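Side-chain contacts in protein-tyrosine-phosphatase (Vibrio vulnificus, PDB 7DHF), which probably removes phosphate from phosphotyrosine residues of proteins, as expected of a low-molecular-weight protein tyrosine phosphatase: residues 19-24 with 133-138; 84-89 with 95-100; 27-32 with 140-145. The protein carries 1 engineered substitution. All coordinates share one frame; numbering follows the deposited sequence.

Contact 1 (19-24 with 133-138); sequences SPTGER and HAYQLI. With PO4 (phosphate ion), chain E.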
ATOM      1  N   SER A  19      -0.767   0.607  -3.483  1.00  8.71           N
ATOM      2  CA  SER A  19      -1.156   0.099  -2.175  1.00  8.92           C
ATOM      3  C   SER A  19      -1.729  -1.316  -2.244  1.00  9.08           C
ATOM      4  O   SER A  19      -1.410  -2.130  -1.369  1.00  9.32           O
ATOM      5  CB  SER A  19      -2.057   1.083  -1.415  1.00  9.24           C
ATOM      6  OG  SER A  19      -3.167   1.509  -2.172  1.00  9.72           O
ATOM      7  N   PRO A  20      -2.538  -1.684  -3.252  1.00  9.17           N
ATOM      8  CA  PRO A  20      -2.898  -3.109  -3.361  1.00  9.24           C
ATOM      9  C   PRO A  20      -1.705  -3.996  -3.663  1.00  8.78           C
ATOM     10  O   PRO A  20      -1.630  -5.123  -3.159  1.00  9.25           O
ATOM     11  CB  PRO A  20      -3.950  -3.138  -4.480  1.00 10.74           C
ATOM     12  CG  PRO A  20      -3.744  -1.895  -5.241  1.00 10.65           C
ATOM     13  CD  PRO A  20      -3.264  -0.873  -4.247  1.00 10.21           C
ATOM     14  N   THR A  21      -0.767  -3.522  -4.485  1.00  9.23           N
ATOM     15  CA  THR A  21       0.435  -4.304  -4.755  1.00  8.84           C
ATOM     16  C   THR A  21       1.229  -4.526  -3.475  1.00  9.75           C
ATOM     17  O   THR A  21       1.611  -5.657  -3.154  1.00  9.86           O
ATOM     18  CB  THR A  21       1.288  -3.609  -5.819  1.00  9.93           C
ATOM     19  OG1 THR A  21       0.547  -3.504  -7.043  1.00  9.91           O
ATOM     20  CG2 THR A  21       2.572  -4.390  -6.085  1.00 10.79           C
ATOM     21  N   GLY A  22       1.476  -3.452  -2.721  1.00  9.25           N
ATOM     22  CA  GLY A  22       2.198  -3.588  -1.467  1.00  9.20           C
ATOM     23  C   GLY A  22       1.479  -4.482  -0.475  1.00  9.22           C
ATOM     24  O   GLY A  22       2.111  -5.264   0.239  1.00  9.68           O
ATOM     25  N   GLU A  23       0.150  -4.373  -0.412  1.00  9.38           N
ATOM     26  CA  GLU A  23      -0.635  -5.269   0.434  1.00  9.68           C
ATOM     27  C   GLU A  23      -0.319  -6.726   0.130  1.00  9.18           C
ATOM     28  O   GLU A  23      -0.020  -7.515   1.032  1.00  9.74           O
ATOM     29  CB  GLU A  23      -2.131  -5.008   0.228  1.00 10.42           C
ATOM     30  CG  GLU A  23      -3.051  -6.011   0.938  1.00 10.43           C
ATOM     31  CD  GLU A  23      -4.473  -5.992   0.414  1.00 11.18           C
ATOM     32  OE1 GLU A  23      -4.990  -4.896   0.119  1.00 12.04           O
ATOM     33  OE2 GLU A  23      -5.074  -7.083   0.294  1.00 12.01           O
ATOM     34  N   ARG A  24      -0.407  -7.107  -1.145  1.00  9.36           N
ATOM     35  CA  ARG A  24      -0.305  -8.516  -1.506  1.00  8.98           C
ATOM     36  C   ARG A  24       1.137  -9.008  -1.472  1.00  9.25           C
ATOM     37  O   ARG A  24       1.388 -10.157  -1.097  1.00 10.07           O
ATOM     38  CB  ARG A  24      -0.948  -8.754  -2.872  1.00  9.71           C
ATOM     39  CG  ARG A  24      -2.425  -8.376  -2.934  1.00 10.82           C
ATOM     40  CD  ARG A  24      -3.285  -9.226  -2.004  1.00 11.00           C
ATOM     41  NE  ARG A  24      -4.696  -8.841  -2.067  1.00 10.57           N
ATOM     42  CZ  ARG A  24      -5.562  -9.285  -2.976  1.00 10.69           C
ATOM     43  NH1 ARG A  24      -5.178 -10.144  -3.912  1.00 11.49           N
ATOM     44  NH2 ARG A  24      -6.817  -8.865  -2.949  1.00 12.35           N
ATOM     45  N   HIS A 133       8.774  -0.520 -12.422  1.00 12.84           N
ATOM     46  CA  HIS A 133       9.574   0.248 -11.474  1.00 13.91           C
ATOM     47  C   HIS A 133       8.911   0.279 -10.103  1.00 13.34           C
ATOM     48  O   HIS A 133       9.568   0.073  -9.075  1.00 13.58           O
ATOM     49  CB  HIS A 133       9.777   1.668 -12.005  1.00 17.58           C
ATOM     50  CG  HIS A 133      10.485   2.577 -11.049  1.00 21.26           C
ATOM     51  ND1 HIS A 133      11.807   2.406 -10.697  1.00 23.27           N
ATOM     52  CD2 HIS A 133      10.057   3.671 -10.375  1.00 23.03           C
ATOM     53  CE1 HIS A 133      12.161   3.352  -9.847  1.00 23.50           C
ATOM     54  NE2 HIS A 133      11.117   4.134  -9.635  1.00 23.50           N
ATOM     55  N   ALA A 134       7.602   0.541 -10.068  1.00 12.74           N
ATOM     56  CA  ALA A 134       6.890   0.556  -8.797  1.00 12.64           C
ATOM     57  C   ALA A 134       6.963  -0.801  -8.114  1.00 11.60           C
ATOM     58  O   ALA A 134       7.220  -0.883  -6.907  1.00 11.26           O
ATOM     59  CB  ALA A 134       5.435   0.972  -9.013  1.00 12.80           C
ATOM     60  N   TYR A 135       6.753  -1.883  -8.872  1.00 11.42           N
ATOM     61  CA  TYR A 135       6.815  -3.210  -8.271  1.00 10.74           C
ATOM     62  C   TYR A 135       8.198  -3.485  -7.697  1.00 10.23           C
ATOM     63  O   TYR A 135       8.322  -4.047  -6.603  1.00 10.44           O
ATOM     64  CB  TYR A 135       6.431  -4.297  -9.278  1.00 11.20           C
ATOM     65  CG  TYR A 135       6.289  -5.635  -8.597  1.00 11.16           C
ATOM     66  CD1 TYR A 135       5.060  -6.057  -8.114  1.00 12.03           C
ATOM     67  CD2 TYR A 135       7.394  -6.450  -8.381  1.00 11.50           C
ATOM     68  CE1 TYR A 135       4.925  -7.260  -7.459  1.00 12.48           C
ATOM     69  CE2 TYR A 135       7.269  -7.659  -7.722  1.00 11.89           C
ATOM     70  CZ  TYR A 135       6.031  -8.058  -7.264  1.00 12.88           C
ATOM     71  OH  TYR A 135       5.890  -9.257  -6.606  1.00 15.05           O
ATOM     72  N   GLN A 136       9.248  -3.097  -8.422  1.00 10.56           N
ATOM     73  CA  GLN A 136      10.606  -3.326  -7.938  1.00 10.75           C
ATOM     74  C   GLN A 136      10.825  -2.666  -6.583  1.00 10.70           C
ATOM     75  O   GLN A 136      11.328  -3.298  -5.646  1.00 10.67           O
ATOM     76  CB  GLN A 136      11.615  -2.797  -8.958  1.00 12.39           C
ATOM     77  CG  GLN A 136      13.067  -3.023  -8.563  1.00 13.35           C
ATOM     78  CD  GLN A 136      13.445  -4.489  -8.556  1.00 15.35           C
ATOM     79  OE1 GLN A 136      12.914  -5.279  -9.337  1.00 17.32           O
ATOM     80  NE2 GLN A 136      14.365  -4.860  -7.676  1.00 16.14           N
ATOM     81  N   LEU A 137      10.468  -1.386  -6.465  1.00 10.26           N
ATOM     82  CA  LEU A 137      10.642  -0.689  -5.195  1.00 10.33           C
ATOM     83  C   LEU A 137       9.778  -1.309  -4.107  1.00  9.78           C
ATOM     84  O   LEU A 137      10.230  -1.483  -2.971  1.00 10.03           O
ATOM     85  CB  LEU A 137      10.320   0.796  -5.355  1.00 11.92           C
ATOM     86  CG  LEU A 137      11.247   1.601  -6.269  1.00 13.24           C
ATOM     87  CD1 LEU A 137      10.752   3.033  -6.391  1.00 15.60           C
ATOM     88  CD2 LEU A 137      12.686   1.578  -5.772  1.00 15.08           C
ATOM     89  N   ILE A 138       8.527  -1.639  -4.430  1.00  9.69           N
ATOM     90  CA  ILE A 138       7.643  -2.255  -3.445  1.00  9.33           C
ATOM     91  C   ILE A 138       8.222  -3.581  -2.973  1.00  8.82           C
ATOM     92  O   ILE A 138       8.224  -3.884  -1.774  1.00  9.87           O
ATOM     93  CB  ILE A 138       6.225  -2.408  -4.029  1.00  9.96           C
ATOM     94  CG1 ILE A 138       5.579  -1.031  -4.194  1.00 10.44           C
ATOM     95  CG2 ILE A 138       5.364  -3.313  -3.151  1.00 10.32           C
ATOM     96  CD1 ILE A 138       4.287  -1.038  -4.986  1.00 11.48           C
TER
HETATM   97  P   PO4 E 201      -2.312   3.927  -5.339  1.00  9.78           P
HETATM   98  O1  PO4 E 201      -3.407   3.699  -6.360  1.00 10.09           O
HETATM   99  O2  PO4 E 201      -0.984   3.695  -6.019  1.00 10.22           O
HETATM  100  O3  PO4 E 201      -2.514   2.923  -4.229  1.00 11.78           O
HETATM  101  O4  PO4 E 201      -2.402   5.347  -4.828  1.00 10.73           O
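Thr-21 and Gly-22 of helix 18-29 meet Tyr-135 and Ile-138 of helix 128-146 in a small, wholly buried apolar patch. The two short helical segments run in roughly the same direction, their axes inclined at 38° and 10.1 Å apart. The methyl of Thr-21 does most of the touching. CG2 approaches the ring of Tyr-135 obliquely, 3.6 Å from CD1, and packs also against the end of Ile-138, with CD1 at 3.9 Å. A chi1 of -61° divides the two branches of the threonine: CG2 is turned to the opposing helix, while OG1 stays beside its own backbone and hydrogen-bonds the carbonyl oxygen of Cys-17 one turn earlier. The hydroxyl is thus satisfied by the chain just ahead of the helix, leaving an apolar methyl for the interface. Ile-138 uses both branches. Its side chain and that of Thr-21 cross at about a right angle, CD1 leading, and its CG2 lies on the bare backbone of Gly-22, 3.6 Å from CA.

At the N-terminal end of segment 19-24, Ser-19 grips one oxygen of a phosphate ion twice: O3 receives the hydroxyl OG at 2.6 Å and the backbone N at 3.0 Å. Backbone N-H groups of Val-13, Gly-14 and Ile-16 to Arg-18 also hold the ion, in the phosphate-binding P-loop of this phosphatase family. Helix 18-29 leads from the P-loop, where Ser-19 rests on Val-10 and Ala-12 of strand 7-12, into the packing with helix 128-146, while helix 54-61 adds Ala-56 against Thr-21 and Val-59 and Ala-60 against Tyr-135.

Contact 2 (84-89 with 95-100); sequences DLILVM and EALTQI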
ATOM      1  N   ASP A  84      -2.541  -2.163  13.424  1.00 12.97           N
ATOM      2  CA  ASP A  84      -1.445  -1.854  14.334  1.00 12.60           C
ATOM      3  C   ASP A  84      -0.359  -1.020  13.675  1.00 12.13           C
ATOM      4  O   ASP A  84       0.354  -0.283  14.367  1.00 13.08           O
ATOM      5  CB  ASP A  84      -0.807  -3.153  14.832  1.00 13.53           C
ATOM      6  CG  ASP A  84      -1.806  -4.075  15.494  1.00 15.75           C
ATOM      7  OD1 ASP A  84      -2.501  -3.626  16.428  1.00 18.27           O
ATOM      8  OD2 ASP A  84      -1.884  -5.253  15.087  1.00 16.52           O
ATOM      9  N   LEU A  85      -0.211  -1.137  12.360  1.00 11.49           N
ATOM     10  CA  LEU A  85       0.854  -0.480  11.623  1.00 11.58           C
ATOM     11  C   LEU A  85       0.290   0.001  10.297  1.00 11.21           C
ATOM     12  O   LEU A  85      -0.444  -0.730   9.627  1.00 11.84           O
ATOM     13  CB  LEU A  85       2.007  -1.457  11.359  1.00 11.89           C
ATOM     14  CG  LEU A  85       3.202  -0.929  10.565  1.00 12.03           C
ATOM     15  CD1 LEU A  85       3.909   0.188  11.317  1.00 12.63           C
ATOM     16  CD2 LEU A  85       4.165  -2.064  10.252  1.00 13.30           C
ATOM     17  N   ILE A  86       0.627   1.234   9.931  1.00 10.84           N
ATOM     18  CA  ILE A  86       0.215   1.825   8.664  1.00 11.16           C
ATOM     19  C   ILE A  86       1.473   2.205   7.899  1.00 10.17           C
ATOM     20  O   ILE A  86       2.339   2.906   8.435  1.00 10.90           O
ATOM     21  CB  ILE A  86      -0.683   3.056   8.882  1.00 11.25           C
ATOM     22  CG1 ILE A  86      -1.929   2.666   9.684  1.00 12.43           C
ATOM     23  CG2 ILE A  86      -1.075   3.668   7.541  1.00 13.01           C
ATOM     24  CD1 ILE A  86      -2.761   3.843  10.141  1.00 13.54           C
ATOM     25  N   LEU A  87       1.579   1.733   6.657  1.00  9.71           N
ATOM     26  CA  LEU A  87       2.737   1.998   5.806  1.00  9.83           C
ATOM     27  C   LEU A  87       2.268   2.780   4.587  1.00  9.62           C
ATOM     28  O   LEU A  87       1.508   2.255   3.767  1.00 10.01           O
ATOM     29  CB  LEU A  87       3.408   0.693   5.387  1.00 10.11           C
ATOM     30  CG  LEU A  87       3.953  -0.177   6.523  1.00 10.21           C
ATOM     31  CD1 LEU A  87       4.552  -1.457   5.966  1.00 11.60           C
ATOM     32  CD2 LEU A  87       4.985   0.571   7.351  1.00 11.04           C
ATOM     33  N   VAL A  88       2.721   4.028   4.465  1.00  9.95           N
ATOM     34  CA  VAL A  88       2.329   4.899   3.360  1.00  9.67           C
ATOM     35  C   VAL A  88       3.378   4.828   2.259  1.00  9.75           C
ATOM     36  O   VAL A  88       4.565   4.588   2.509  1.00  9.97           O
ATOM     37  CB  VAL A  88       2.101   6.357   3.818  1.00 10.68           C
ATOM     38  CG1 VAL A  88       0.948   6.433   4.804  1.00 11.71           C
ATOM     39  CG2 VAL A  88       3.376   6.951   4.416  1.00 11.80           C
ATOM     40  N   MET A  89       2.939   5.075   1.024  1.00  9.75           N
ATOM     41  CA  MET A  89       3.835   4.972  -0.122  1.00  9.81           C
ATOM     42  C   MET A  89       4.687   6.220  -0.316  1.00 10.23           C
ATOM     43  O   MET A  89       5.784   6.127  -0.877  1.00 10.96           O
ATOM     44  CB  MET A  89       3.031   4.668  -1.387  1.00 10.13           C
ATOM     45  CG  MET A  89       2.554   3.231  -1.460  1.00  9.99           C
ATOM     46  SD  MET A  89       3.934   2.086  -1.675  1.00 10.12           S
ATOM     47  CE  MET A  89       3.145   0.521  -1.306  1.00 10.23           C
ATOM     48  N   GLU A  95       0.908  13.376   6.370  1.00 18.21           N
ATOM     49  CA  GLU A  95       0.140  14.545   6.787  1.00 19.48           C
ATOM     50  C   GLU A  95      -1.301  14.461   6.295  1.00 18.66           C
ATOM     51  O   GLU A  95      -2.232  14.834   7.019  1.00 17.94           O
ATOM     52  CB  GLU A  95       0.820  15.830   6.310  1.00 23.23           C
ATOM     53  CG  GLU A  95       2.047  16.209   7.131  1.00 27.01           C
ATOM     54  CD  GLU A  95       2.607  17.572   6.765  1.00 30.09           C
ATOM     55  OE1 GLU A  95       2.023  18.244   5.891  1.00 31.23           O
ATOM     56  OE2 GLU A  95       3.634  17.970   7.357  1.00 31.94           O
ATOM     57  N   ALA A  96      -1.508  13.967   5.073  1.00 19.48           N
ATOM     58  CA  ALA A  96      -2.868  13.773   4.586  1.00 20.16           C
ATOM     59  C   ALA A  96      -3.599  12.732   5.424  1.00 19.83           C
ATOM     60  O   ALA A  96      -4.796  12.873   5.702  1.00 20.63           O
ATOM     61  CB  ALA A  96      -2.840  13.355   3.116  1.00 21.73           C
ATOM     62  N   LEU A  97      -2.891  11.683   5.844  1.00 18.82           N
ATOM     63  CA  LEU A  97      -3.504  10.651   6.675  1.00 19.64           C
ATOM     64  C   LEU A  97      -3.896  11.206   8.038  1.00 20.29           C
ATOM     65  O   LEU A  97      -4.996  10.940   8.535  1.00 20.36           O
ATOM     66  CB  LEU A  97      -2.541   9.474   6.829  1.00 20.75           C
ATOM     67  CG  LEU A  97      -3.040   8.299   7.673  1.00 22.65           C
ATOM     68  CD1 LEU A  97      -2.555   6.987   7.079  1.00 23.31           C
ATOM     69  CD2 LEU A  97      -2.594   8.416   9.121  1.00 23.84           C
ATOM     70  N   THR A  98      -3.002  11.976   8.664  1.00 20.71           N
ATOM     71  CA  THR A  98      -3.279  12.497   9.998  1.00 22.94           C
ATOM     72  C   THR A  98      -4.375  13.555   9.993  1.00 22.64           C
ATOM     73  O   THR A  98      -5.009  13.772  11.030  1.00 22.86           O
ATOM     74  CB  THR A  98      -1.998  13.040  10.631  1.00 25.82           C
ATOM     75  OG1 THR A  98      -1.399  14.007   9.762  1.00 27.34           O
ATOM     76  CG2 THR A  98      -1.013  11.909  10.891  1.00 26.61           C
ATOM     77  N   GLN A  99      -4.613  14.218   8.859  1.00 22.52           N
ATOM     78  CA  GLN A  99      -5.805  15.051   8.735  1.00 23.48           C
ATOM     79  C   GLN A  99      -7.063  14.218   8.950  1.00 21.97           C
ATOM     80  O   GLN A  99      -8.027  14.679   9.571  1.00 23.15           O
ATOM     81  CB  GLN A  99      -5.849  15.707   7.355  1.00 27.38           C
ATOM     82  CG  GLN A  99      -4.874  16.854   7.161  1.00 31.67           C
ATOM     83  CD  GLN A  99      -4.950  17.443   5.763  1.00 34.89           C
ATOM     84  OE1 GLN A  99      -5.102  16.719   4.779  1.00 36.10           O
ATOM     85  NE2 GLN A  99      -4.856  18.764   5.671  1.00 35.86           N
ATOM     86  N   ILE A 100      -7.065  12.986   8.439  1.00 20.15           N
ATOM     87  CA  ILE A 100      -8.220  12.106   8.573  1.00 19.99           C
ATOM     88  C   ILE A 100      -8.222  11.419   9.933  1.00 20.00           C
ATOM     89  O   ILE A 100      -9.270  11.296  10.577  1.00 20.82           O
ATOM     90  CB  ILE A 100      -8.228  11.087   7.416  1.00 20.07           C
ATOM     91  CG1 ILE A 100      -8.375  11.802   6.070  1.00 20.16           C
ATOM     92  CG2 ILE A 100      -9.347  10.066   7.602  1.00 20.60           C
ATOM     93  CD1 ILE A 100      -8.061  10.929   4.870  1.00 20.40           C
TER
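OD2 of Asp-84 is gripped by two backbone N-H groups, those of Asn-6 and Lys-7, just ahead of the strand whose Ile-86 and Val-88 receive Leu-97 from helix 92-100. These bonds tie the start of strand 85-88 to strand 7-12. The contact itself is apolar and rests on one leucine branch. CD1 of Leu-97 meets CG2 of Ile-86 at 3.7 Å, the two side chains reaching toward each other tip to tip, and it lies more loosely by Val-88, 4.2 Å from CG1. Leu-97 extends from the helix with CG anti to the backbone N (chi1 -180°), which carries its branch point straight out to the sheet. In Ile-86 the branching puts CG2, not the longer CG1 arm, in front of the leucine.

Helix 92-100 belongs to the beta-alpha-beta unit formed by strand 85-88, the helix and the parallel strand 108-110. Around the patch, Thr-108 touches both Ile-86 and Leu-97, and Val-11 of strand 7-12 packs on Ile-86 and Val-88. Methyl groups alone meet here, with a summed buried surface of 104 Å². Between these two segments the attraction is therefore non-directional, resting on fit and the burial of aliphatic carbon.

Contact 3 (27-32 with 140-145); sequences QKLLPN and EAAQAW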
ATOM      1  N   GLN A  27       1.727  -9.427   2.192  1.00 10.69           N
ATOM      2  CA  GLN A  27       0.953 -10.546   2.714  1.00 10.72           C
ATOM      3  C   GLN A  27       1.631 -11.871   2.393  1.00 11.08           C
ATOM      4  O   GLN A  27       1.640 -12.790   3.220  1.00 12.08           O
ATOM      5  CB  GLN A  27      -0.465 -10.512   2.144  1.00 11.09           C
ATOM      6  CG  GLN A  27      -1.395 -11.570   2.721  1.00 11.69           C
ATOM      7  CD  GLN A  27      -1.649 -11.369   4.202  1.00 11.96           C
ATOM      8  OE1 GLN A  27      -2.594 -10.683   4.592  1.00 12.12           O
ATOM      9  NE2 GLN A  27      -0.805 -11.969   5.036  1.00 12.86           N
ATOM     10  N   LYS A  28       2.201 -11.988   1.193  1.00 11.08           N
ATOM     11  CA  LYS A  28       2.898 -13.215   0.820  1.00 11.08           C
ATOM     12  C   LYS A  28       4.139 -13.424   1.678  1.00 11.61           C
ATOM     13  O   LYS A  28       4.462 -14.559   2.048  1.00 12.78           O
ATOM     14  CB  LYS A  28       3.266 -13.167  -0.663  1.00 11.81           C
ATOM     15  CG  LYS A  28       3.919 -14.431  -1.182  1.00 13.40           C
ATOM     16  CD  LYS A  28       4.225 -14.306  -2.665  1.00 15.02           C
ATOM     17  CE  LYS A  28       5.044 -15.475  -3.174  1.00 17.03           C
ATOM     18  NZ  LYS A  28       5.526 -15.237  -4.563  1.00 18.21           N
ATOM     19  N   LEU A  29       4.843 -12.342   2.016  1.00 11.78           N
ATOM     20  CA  LEU A  29       6.032 -12.442   2.849  1.00 12.46           C
ATOM     21  C   LEU A  29       5.703 -12.623   4.322  1.00 13.31           C
ATOM     22  O   LEU A  29       6.545 -13.127   5.073  1.00 14.67           O
ATOM     23  CB  LEU A  29       6.867 -11.167   2.717  1.00 13.66           C
ATOM     24  CG  LEU A  29       7.549 -10.900   1.378  1.00 15.03           C
ATOM     25  CD1 LEU A  29       7.990  -9.449   1.288  1.00 15.67           C
ATOM     26  CD2 LEU A  29       8.747 -11.823   1.226  1.00 18.54           C
ATOM     27  N   LEU A  30       4.505 -12.234   4.749  1.00 13.16           N
ATOM     28  CA  LEU A  30       4.121 -12.256   6.159  1.00 12.83           C
ATOM     29  C   LEU A  30       2.801 -12.996   6.312  1.00 13.36           C
ATOM     30  O   LEU A  30       1.771 -12.399   6.644  1.00 12.81           O
ATOM     31  CB  LEU A  30       4.022 -10.830   6.702  1.00 13.63           C
ATOM     32  CG  LEU A  30       5.351 -10.077   6.818  1.00 15.38           C
ATOM     33  CD1 LEU A  30       5.112  -8.620   7.165  1.00 16.32           C
ATOM     34  CD2 LEU A  30       6.250 -10.723   7.862  1.00 15.91           C
ATOM     35  N   PRO A  31       2.803 -14.314   6.099  1.00 14.43           N
ATOM     36  CA  PRO A  31       1.560 -15.082   6.265  1.00 15.38           C
ATOM     37  C   PRO A  31       1.049 -15.108   7.695  1.00 14.75           C
ATOM     38  O   PRO A  31      -0.111 -15.480   7.912  1.00 15.00           O
ATOM     39  CB  PRO A  31       1.939 -16.484   5.768  1.00 17.09           C
ATOM     40  CG  PRO A  31       3.425 -16.554   5.932  1.00 17.26           C
ATOM     41  CD  PRO A  31       3.929 -15.165   5.679  1.00 16.09           C
ATOM     42  N   ASN A  32       1.871 -14.740   8.675  1.00 14.01           N
ATOM     43  CA  ASN A  32       1.442 -14.665  10.065  1.00 14.49           C
ATOM     44  C   ASN A  32       0.911 -13.286  10.439  1.00 13.43           C
ATOM     45  O   ASN A  32       0.731 -13.006  11.630  1.00 15.46           O
ATOM     46  CB  ASN A  32       2.584 -15.074  11.002  1.00 16.86           C
ATOM     47  CG  ASN A  32       3.725 -14.077  11.004  1.00 18.59           C
ATOM     48  OD1 ASN A  32       3.936 -13.353  10.032  1.00 18.46           O
ATOM     49  ND2 ASN A  32       4.475 -14.041  12.100  1.00 21.22           N
ATOM     50  N   GLU A 140      11.470  -4.677  -3.031  1.00  9.64           N
ATOM     51  CA  GLU A 140      12.641  -4.448  -2.190  1.00  9.97           C
ATOM     52  C   GLU A 140      12.238  -3.923  -0.817  1.00 10.04           C
ATOM     53  O   GLU A 140      12.765  -4.369   0.211  1.00 10.74           O
ATOM     54  CB  GLU A 140      13.569  -3.442  -2.868  1.00 10.87           C
ATOM     55  CG  GLU A 140      14.222  -3.941  -4.146  1.00 13.18           C
ATOM     56  CD  GLU A 140      15.154  -2.910  -4.759  1.00 16.50           C
ATOM     57  OE1 GLU A 140      15.706  -2.084  -4.001  1.00 18.18           O
ATOM     58  OE2 GLU A 140      15.333  -2.926  -5.996  1.00 18.40           O
ATOM     59  N   ALA A 141      11.312  -2.963  -0.784  1.00  9.38           N
ATOM     60  CA  ALA A 141      10.893  -2.366   0.478  1.00  9.55           C
ATOM     61  C   ALA A 141      10.174  -3.378   1.361  1.00  9.88           C
ATOM     62  O   ALA A 141      10.385  -3.410   2.579  1.00  9.83           O
ATOM     63  CB  ALA A 141       9.987  -1.171   0.192  1.00  9.58           C
ATOM     64  N   ALA A 142       9.320  -4.211   0.762  1.00  9.89           N
ATOM     65  CA  ALA A 142       8.554  -5.187   1.529  1.00 10.15           C
ATOM     66  C   ALA A 142       9.452  -6.278   2.097  1.00 10.29           C
ATOM     67  O   ALA A 142       9.251  -6.721   3.233  1.00 10.91           O
ATOM     68  CB  ALA A 142       7.466  -5.797   0.648  1.00 10.42           C
ATOM     69  N   GLN A 143      10.434  -6.737   1.316  1.00 10.37           N
ATOM     70  CA  GLN A 143      11.379  -7.727   1.822  1.00 10.81           C
ATOM     71  C   GLN A 143      12.028  -7.250   3.109  1.00 10.67           C
ATOM     72  O   GLN A 143      12.203  -8.027   4.055  1.00 11.09           O
ATOM     73  CB  GLN A 143      12.465  -8.001   0.783  1.00 11.86           C
ATOM     74  CG  GLN A 143      12.015  -8.786  -0.426  1.00 12.43           C
ATOM     75  CD  GLN A 143      13.137  -8.964  -1.425  1.00 14.61           C
ATOM     76  OE1 GLN A 143      14.304  -9.082  -1.047  1.00 15.76           O
ATOM     77  NE2 GLN A 143      12.793  -8.982  -2.707  1.00 16.75           N
ATOM     78  N   ALA A 144      12.400  -5.971   3.160  1.00 10.52           N
ATOM     79  CA  ALA A 144      13.059  -5.437   4.344  1.00 11.07           C
ATOM     80  C   ALA A 144      12.100  -5.365   5.525  1.00 11.98           C
ATOM     81  O   ALA A 144      12.469  -5.720   6.651  1.00 13.25           O
ATOM     82  CB  ALA A 144      13.644  -4.062   4.031  1.00 11.35           C
ATOM     83  N   TRP A 145      10.865  -4.915   5.293  1.00 11.14           N
ATOM     84  CA  TRP A 145       9.882  -4.874   6.371  1.00 11.31           C
ATOM     85  C   TRP A 145       9.605  -6.268   6.919  1.00 12.31           C
ATOM     86  O   TRP A 145       9.436  -6.446   8.130  1.00 12.91           O
ATOM     87  CB  TRP A 145       8.579  -4.243   5.877  1.00 11.07           C
ATOM     88  CG  TRP A 145       8.537  -2.758   6.016  1.00 10.48           C
ATOM     89  CD1 TRP A 145       8.482  -1.838   5.009  1.00 10.33           C
ATOM     90  CD2 TRP A 145       8.550  -2.013   7.239  1.00 10.01           C
ATOM     91  NE1 TRP A 145       8.459  -0.568   5.530  1.00 11.16           N
ATOM     92  CE2 TRP A 145       8.499  -0.647   6.898  1.00 10.09           C
ATOM     93  CE3 TRP A 145       8.599  -2.369   8.591  1.00 10.59           C
ATOM     94  CZ2 TRP A 145       8.498   0.362   7.856  1.00 10.91           C
ATOM     95  CZ3 TRP A 145       8.598  -1.365   9.541  1.00 11.49           C
ATOM     96  CH2 TRP A 145       8.548  -0.017   9.170  1.00 11.64           C
TER
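The helix pair that covers one face of the parallel sheet in this low-molecular-weight phosphatase fold, helices 18-29 and 128-146, is continued here by Leu-29, which packs on Ala-142 and Gln-143. Leu-29 is the last helical residue of its segment; Leu-30 then leaves helical backbone angles and the chain turns toward strand 34-39. The contact is partly buried, with 144 Å² of surface covered in all.

Leu-29 supplies a single touching branch. With chi1 at -68° its CG lies beside the backbone N and anti to the carbonyl carbon, and the side chain carries CD1 across to the opposing helix. There the methyl packs 3.7 Å from CB of Ala-142. The small alanine side chain, which also touches Val-25 and Leu-26 of helix 18-29, lets the leucine come right up to the helix backbone. Gln-143 flanks it on the solvent side: its CG passes 4.4 Å from CD1 of Leu-29, while its amide turns to Asp-139 one turn back, where NE2 is hydrogen-bonded to OD1. The glutamine thus offers the leucine its aliphatic part.

Leu-29 and Leu-30 both also touch Ala-146, the next residue of helix 128-146. Gln-27, in the last turn of its helix, bonds across the turn that follows: OE1 accepts from Val-35 N, and NE2 is bonded to Lys-33 O.

The closest packing is on the backbone itself: CD1 of Leu-29 lies over the flat face of the peptide group joining Ala-142 and Gln-143, 3.6 Å from both the C and the O of Ala-142 and 3.7 Å from the N of Gln-143.

In the fold
Contacts 1 and 3, with centres about 11 Å apart, are successive places along one helix pair, 18-29 and 128-146; each joins an early segment to one more than a hundred residues later, and along the chain their segments alternate. Contact 2 is local and nested inside both loops. It lies across the sheet, its centre about 17 Å from that of contact 1 and 19 Å from that of contact 3. Strand 85-88 links the two layers: Ile-86 and Val-88 face helix 92-100, whereas Leu-87 CD2 packs 3.6 Å from Trp-145 CZ2. Met-89 CE reaches Ile-138 CG1 at 4.1 Å. Together they sample the packing on both faces of the sheet, whose strand 7-12 runs into the P-loop.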